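Local coordinates for ribose 5-phosphate isomerase (Trypanosoma cruzi, PDB 3M1P), which probably interconverts ribose 5-phosphate and ribulose 5-phosphate as a type B isomerase, with four chains in its assembly, at residues P12-A15 and I16-N19; P131-E135 and E136-R140. The protein carries 1 engineered substitution. All coordinates share one frame; numbering follows the deposited sequence.

Contact 1. Residues P12-A15 and I16-N19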
ATOM      1  N   PRO A  12      17.169  -0.261  12.224  1.00 28.94           N
ATOM      2  CA  PRO A  12      16.648   0.850  11.424  1.00 29.03           C
ATOM      3  C   PRO A  12      15.394   1.516  12.010  1.00 28.97           C
ATOM      4  O   PRO A  12      15.207   2.730  11.836  1.00 29.34           O
ATOM      5  CB  PRO A  12      16.337   0.206  10.065  1.00 29.32           C
ATOM      6  CG  PRO A  12      16.201  -1.244  10.328  1.00 29.37           C
ATOM      7  CD  PRO A  12      17.103  -1.540  11.480  1.00 28.87           C
ATOM      8  N   ALA A  13      14.560   0.734  12.699  1.00 28.41           N
ATOM      9  CA  ALA A  13      13.332   1.237  13.323  1.00 27.51           C
ATOM     10  C   ALA A  13      13.574   1.897  14.683  1.00 27.45           C
ATOM     11  O   ALA A  13      12.662   2.499  15.257  1.00 26.87           O
ATOM     12  CB  ALA A  13      12.318   0.122  13.457  1.00 27.59           C
ATOM     13  N   PHE A  14      14.797   1.779  15.203  1.00 27.70           N
ATOM     14  CA  PHE A  14      15.167   2.468  16.444  1.00 27.70           C
ATOM     15  C   PHE A  14      14.951   3.987  16.346  1.00 27.23           C
ATOM     16  O   PHE A  14      14.481   4.616  17.286  1.00 27.27           O
ATOM     17  CB  PHE A  14      16.610   2.148  16.871  1.00 28.30           C
ATOM     18  CG  PHE A  14      17.094   2.990  18.020  1.00 28.91           C
ATOM     19  CD1 PHE A  14      16.713   2.693  19.324  1.00 29.92           C
ATOM     20  CD2 PHE A  14      17.890   4.113  17.788  1.00 30.83           C
ATOM     21  CE1 PHE A  14      17.141   3.488  20.392  1.00 30.48           C
ATOM     22  CE2 PHE A  14      18.326   4.913  18.843  1.00 30.72           C
ATOM     23  CZ  PHE A  14      17.945   4.596  20.147  1.00 30.72           C
ATOM     24  N   ALA A  15      15.271   4.567  15.196  1.00 27.37           N
ATOM     25  CA  ALA A  15      15.067   6.008  14.967  1.00 27.17           C
ATOM     26  C   ALA A  15      13.632   6.495  15.245  1.00 26.82           C
ATOM     27  O   ALA A  15      13.404   7.688  15.467  1.00 26.72           O
ATOM     28  CB  ALA A  15      15.492   6.382  13.543  1.00 27.67           C
ATOM     29  N   ILE A  16      12.667   5.576  15.232  1.00 25.92           N
ATOM     30  CA  ILE A  16      11.271   5.968  15.410  1.00 25.34           C
ATOM     31  C   ILE A  16      10.624   5.407  16.681  1.00 24.90           C
ATOM     32  O   ILE A  16       9.409   5.432  16.820  1.00 24.29           O
ATOM     33  CB  ILE A  16      10.401   5.666  14.143  1.00 25.23           C
ATOM     34  CG1 ILE A  16      10.266   4.152  13.907  1.00 25.55           C
ATOM     35  CG2 ILE A  16      10.985   6.392  12.916  1.00 25.00           C
ATOM     36  CD1 ILE A  16       9.072   3.737  13.065  1.00 25.41           C
ATOM     37  N   HIS A  17      11.435   4.930  17.621  1.00 24.94           N
ATOM     38  CA  HIS A  17      10.877   4.254  18.796  1.00 25.39           C
ATOM     39  C   HIS A  17      10.100   5.192  19.726  1.00 25.42           C
ATOM     40  O   HIS A  17       9.119   4.777  20.355  1.00 25.49           O
ATOM     41  CB  HIS A  17      11.953   3.449  19.535  1.00 25.94           C
ATOM     42  CG  HIS A  17      12.887   4.282  20.354  1.00 26.93           C
ATOM     43  ND1 HIS A  17      12.793   4.366  21.725  1.00 29.05           N
ATOM     44  CD2 HIS A  17      13.924   5.076  19.998  1.00 28.47           C
ATOM     45  CE1 HIS A  17      13.738   5.170  22.182  1.00 29.39           C
ATOM     46  NE2 HIS A  17      14.435   5.618  21.152  1.00 29.70           N
ATOM     47  N   GLU A  18      10.524   6.458  19.786  1.00 25.46           N
ATOM     48  CA  GLU A  18       9.794   7.496  20.517  1.00 25.97           C
ATOM     49  C   GLU A  18       8.442   7.752  19.850  1.00 24.60           C
ATOM     50  O   GLU A  18       7.432   7.899  20.536  1.00 24.51           O
ATOM     51  CB  GLU A  18      10.623   8.796  20.642  1.00 25.71           C
ATOM     52  CG  GLU A  18      11.906   8.636  21.478  1.00 27.89           C
ATOM     53  CD  GLU A  18      12.633   9.962  21.787  1.00 29.04           C
ATOM     54  OE1 GLU A  18      12.326  11.011  21.159  1.00 32.42           O
ATOM     55  OE2 GLU A  18      13.530   9.948  22.670  1.00 33.14           O
ATOM     56  N   ASN A  19       8.433   7.794  18.515  1.00 23.79           N
ATOM     57  CA  ASN A  19       7.185   7.812  17.719  1.00 23.10           C
ATOM     58  C   ASN A  19       6.214   6.711  18.157  1.00 22.03           C
ATOM     59  O   ASN A  19       5.041   6.967  18.431  1.00 21.80           O
ATOM     60  CB  ASN A  19       7.469   7.608  16.212  1.00 23.13           C
ATOM     61  CG  ASN A  19       8.344   8.692  15.602  1.00 24.71           C
ATOM     62  OD1 ASN A  19       7.894   9.455  14.737  1.00 26.70           O
ATOM     63  ND2 ASN A  19       9.607   8.738  16.006  1.00 24.57           N
TER
HETATM   64  O   HOH W   1      12.491   7.996  18.280  1.00 38.76           O

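Contact 2. Residues P131-E135 and E136-R140. With PO4 (phosphate ion), chain C.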
ATOM      1  N   PRO A 131     -11.927  -3.486  18.423  1.00 21.86           N
ATOM      2  CA  PRO A 131     -12.195  -4.712  19.188  1.00 22.46           C
ATOM      3  C   PRO A 131     -12.241  -5.962  18.327  1.00 23.02           C
ATOM      4  O   PRO A 131     -12.512  -5.878  17.127  1.00 22.87           O
ATOM      5  CB  PRO A 131     -13.590  -4.458  19.783  1.00 22.62           C
ATOM      6  CG  PRO A 131     -14.265  -3.530  18.784  1.00 22.56           C
ATOM      7  CD  PRO A 131     -13.140  -2.650  18.250  1.00 21.61           C
ATOM      8  N   PHE A 132     -11.973  -7.112  18.940  1.00 23.86           N
ATOM      9  CA  PHE A 132     -12.240  -8.402  18.295  1.00 25.11           C
ATOM     10  C   PHE A 132     -13.754  -8.579  18.210  1.00 26.16           C
ATOM     11  O   PHE A 132     -14.466  -8.242  19.146  1.00 26.55           O
ATOM     12  CB  PHE A 132     -11.582  -9.551  19.063  1.00 24.49           C
ATOM     13  CG  PHE A 132     -11.987 -10.926  18.589  1.00 24.41           C
ATOM     14  CD1 PHE A 132     -11.898 -11.276  17.244  1.00 23.33           C
ATOM     15  CD2 PHE A 132     -12.422 -11.887  19.506  1.00 23.81           C
ATOM     16  CE1 PHE A 132     -12.260 -12.552  16.811  1.00 23.77           C
ATOM     17  CE2 PHE A 132     -12.779 -13.167  19.088  1.00 22.49           C
ATOM     18  CZ  PHE A 132     -12.706 -13.498  17.733  1.00 24.59           C
ATOM     19  N   SER A 133     -14.234  -9.091  17.079  1.00 27.75           N
ATOM     20  CA  SER A 133     -15.667  -9.192  16.818  1.00 29.01           C
ATOM     21  C   SER A 133     -16.384 -10.243  17.696  1.00 29.88           C
ATOM     22  O   SER A 133     -17.559 -10.081  18.024  1.00 30.49           O
ATOM     23  CB  SER A 133     -15.918  -9.449  15.333  1.00 28.59           C
ATOM     24  OG  SER A 133     -15.644 -10.791  14.998  1.00 29.26           O
ATOM     25  N   GLY A 134     -15.677 -11.307  18.073  1.00 30.61           N
ATOM     26  CA  GLY A 134     -16.261 -12.388  18.864  1.00 30.72           C
ATOM     27  C   GLY A 134     -17.127 -13.339  18.054  1.00 31.32           C
ATOM     28  O   GLY A 134     -17.658 -14.308  18.600  1.00 31.31           O
ATOM     29  N   GLU A 135     -17.257 -13.083  16.754  1.00 31.41           N
ATOM     30  CA  GLU A 135     -18.176 -13.851  15.905  1.00 32.01           C
ATOM     31  C   GLU A 135     -17.755 -15.309  15.757  1.00 31.47           C
ATOM     32  O   GLU A 135     -16.558 -15.625  15.734  1.00 31.34           O
ATOM     33  CB  GLU A 135     -18.386 -13.176  14.539  1.00 31.80           C
ATOM     34  CG  GLU A 135     -19.297 -11.943  14.605  1.00 32.92           C
ATOM     35  CD  GLU A 135     -19.400 -11.184  13.283  1.00 34.10           C
ATOM     36  OE1 GLU A 135     -19.501 -11.825  12.212  1.00 36.03           O
ATOM     37  OE2 GLU A 135     -19.392  -9.929  13.315  1.00 38.01           O
ATOM     38  N   GLU A 136     -18.759 -16.179  15.672  1.00 31.12           N
ATOM     39  CA  GLU A 136     -18.585 -17.638  15.733  1.00 30.90           C
ATOM     40  C   GLU A 136     -17.472 -18.177  14.825  1.00 29.26           C
ATOM     41  O   GLU A 136     -16.623 -18.947  15.273  1.00 28.85           O
ATOM     42  CB  GLU A 136     -19.926 -18.348  15.451  1.00 30.71           C
ATOM     43  CG  GLU A 136     -19.844 -19.876  15.463  1.00 32.95           C
ATOM     44  CD  GLU A 136     -21.205 -20.562  15.394  1.00 33.23           C
ATOM     45  OE1 GLU A 136     -22.002 -20.246  14.480  1.00 35.86           O
ATOM     46  OE2 GLU A 136     -21.467 -21.436  16.255  1.00 36.63           O
ATOM     47  N   ARG A 137     -17.475 -17.761  13.561  1.00 28.03           N
ATOM     48  CA  ARG A 137     -16.501 -18.263  12.589  1.00 26.90           C
ATOM     49  C   ARG A 137     -15.050 -17.888  12.917  1.00 25.95           C
ATOM     50  O   ARG A 137     -14.157 -18.712  12.743  1.00 25.40           O
ATOM     51  CB  ARG A 137     -16.889 -17.886  11.151  1.00 26.95           C
ATOM     52  CG  ARG A 137     -16.816 -16.407  10.828  1.00 27.92           C
ATOM     53  CD  ARG A 137     -17.569 -16.084   9.554  1.00 28.88           C
ATOM     54  NE  ARG A 137     -17.259 -14.734   9.092  1.00 30.24           N
ATOM     55  CZ  ARG A 137     -17.853 -13.632   9.546  1.00 32.03           C
ATOM     56  NH1 ARG A 137     -18.800 -13.718  10.470  1.00 31.97           N
ATOM     57  NH2 ARG A 137     -17.498 -12.438   9.075  1.00 32.26           N
ATOM     58  N   HIS A 138     -14.832 -16.673  13.433  1.00 24.92           N
ATOM     59  CA  HIS A 138     -13.489 -16.216  13.814  1.00 24.42           C
ATOM     60  C   HIS A 138     -12.947 -16.954  15.032  1.00 23.66           C
ATOM     61  O   HIS A 138     -11.774 -17.328  15.050  1.00 23.60           O
ATOM     62  CB  HIS A 138     -13.441 -14.695  14.015  1.00 24.20           C
ATOM     63  CG  HIS A 138     -14.053 -13.930  12.885  1.00 25.17           C
ATOM     64  ND1 HIS A 138     -14.873 -12.839  13.078  1.00 26.81           N
ATOM     65  CD2 HIS A 138     -13.999 -14.127  11.548  1.00 25.43           C
ATOM     66  CE1 HIS A 138     -15.284 -12.387  11.908  1.00 26.94           C
ATOM     67  NE2 HIS A 138     -14.770 -13.155  10.963  1.00 26.77           N
ATOM     68  N   VAL A 139     -13.811 -17.174  16.024  1.00 23.20           N
ATOM     69  CA  VAL A 139     -13.471 -17.972  17.209  1.00 22.57           C
ATOM     70  C   VAL A 139     -13.050 -19.384  16.800  1.00 22.55           C
ATOM     71  O   VAL A 139     -11.979 -19.861  17.193  1.00 22.79           O
ATOM     72  CB  VAL A 139     -14.640 -18.017  18.243  1.00 22.69           C
ATOM     73  CG1 VAL A 139     -14.364 -19.045  19.370  1.00 21.76           C
ATOM     74  CG2 VAL A 139     -14.894 -16.626  18.826  1.00 22.28           C
ATOM     75  N   ARG A 140     -13.883 -20.041  15.998  1.00 22.56           N
ATOM     76  CA  ARG A 140     -13.552 -21.365  15.473  1.00 22.89           C
ATOM     77  C   ARG A 140     -12.189 -21.353  14.749  1.00 22.81           C
ATOM     78  O   ARG A 140     -11.361 -22.238  14.971  1.00 23.56           O
ATOM     79  CB  ARG A 140     -14.670 -21.888  14.556  1.00 22.55           C
ATOM     80  CG  ARG A 140     -14.402 -23.304  13.991  1.00 23.23           C
ATOM     81  CD  ARG A 140     -15.496 -23.779  13.035  1.00 22.86           C
ATOM     82  NE  ARG A 140     -15.585 -22.985  11.811  1.00 23.21           N
ATOM     83  CZ  ARG A 140     -16.597 -22.171  11.521  1.00 24.52           C
ATOM     84  NH1 ARG A 140     -17.613 -22.047  12.370  1.00 26.13           N
ATOM     85  NH2 ARG A 140     -16.597 -21.473  10.393  1.00 21.88           N
TER
HETATM   86  P   PO4 C 154     -15.389 -13.914   6.140  0.50 24.90           P
HETATM   87  O1  PO4 C 154     -16.206 -12.778   6.687  0.50 23.04           O
HETATM   88  O2  PO4 C 154     -15.793 -15.203   6.807  0.50 24.41           O
HETATM   89  O3  PO4 C 154     -13.923 -13.654   6.387  0.50 23.53           O
HETATM   90  O4  PO4 C 154     -15.656 -14.048   4.656  0.50 23.72           O

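Contact 1. Residues P12-A15 and I16-N19
Phe14 and His17 lay their rings over one another in an offset stack, the centroids 4.6 Å apart and the planes only 16° from parallel. The side chains run side by side in the same direction: Phe14 puts CG opposite its backbone N (chi1 171°), while His17 turns CG in between its own N and carbonyl carbon (chi1 76°), which brings the imidazole over one face of the phenyl near its rim. Tyr35 also meets the His17 ring, and Ala41 touches Phe14. The backbone that carries both rings makes a type I beta turn from Phe14 to His17. Overlapping it, Ile16 N bonds back to Ala13 O at 3.1 Å, arriving from above the carbonyl plane rather than within it. Ile16 places CG1 only 3.2 Å from Ala13 O, and its buried side chain packs against Val117 and Ile120 of helix 117-129. A water accepts from Glu18 N at 2.9 Å and donates to Ala15 O at 3.0 Å. This is a type I turn joining the short, weakly bonded helix 11-14 to helix 17-26, with Ile16 as N-cap, on the first connection after strand 3-9 of a Rossmann-like alpha/beta fold.

Contact 2. Residues P131-E135 and E136-R140
Ser133 OG and His138 ND1 meet at 2.9 Å, the hydroxyl lying at the edge of the imidazole and in its plane; either could be the donor. The same oxygen takes a weak bond from Glu135 N at 3.3 Å and is also hydrogen-bonded to Ile101 O, so three partners fix it. His138 is buried, and its ring meets that of His102. Phe132 turns an edge to the helix, with CE1 3.7 Å from His138 CB and CZ against the CG2 methyl of Val139, while Gly134 N sits over the centre of the phenyl face.

Glu135 is the N-cap residue of helix 136-150, and its carbonyl starts the helical bonding: Val139 N points almost straight at Glu135 O at 3.2 Å (N-H...O 171°), with His138 N adding a weak, bent bond to that oxygen. The Glu135 side chain instead runs alongside Arg137, where OE1 forms a salt bridge to NH1 at 2.7 Å. The carboxylate and guanidinium planes are 51° apart, so the pairing is not coplanar.

With NH1 engaged by Glu135, the NE/NH2 edge of Arg137 grips a phosphate ion, probably from the crystallisation liquor: NE donates to its O2 at 2.8 Å and NH2 to its O1 at 2.7 Å. The chain is extended from CG to NE, which carries the group out to the ion. His138 NE2 lies over one face of the guanidinium, 3.2 Å above its plane and toward the rim. Arg141 of the same chain and, from the second subunit, His11 and Arg113 also hydrogen-bond the ion, at a place consistent with where the sugar phosphate binds in type B isomerases. Farther along the helix, Arg140 NE makes a salt bridge to Asp45 OD2 of the second subunit.

In the fold
Contacts 1 and 2 lie on opposite sides of the chain's centre, their own centres 33 Å apart and their nearest atoms about 20 Å apart, so within one subunit they do not touch. The subunit interface relates them. The phosphate at contact 2 is held in part by His11 and Arg113 of the second subunit. In this chain His11 immediately precedes segment 12-15 and Arg113 packs against Pro12, and the second subunit, a copy of it, probably does the same. The counterpart of contact 1 in that subunit therefore probably lies near this phosphate. Segment 136-140 supplies the anion ligand Arg137 from one chain, while contact 1 follows directly on a residue that probably serves the partner's site.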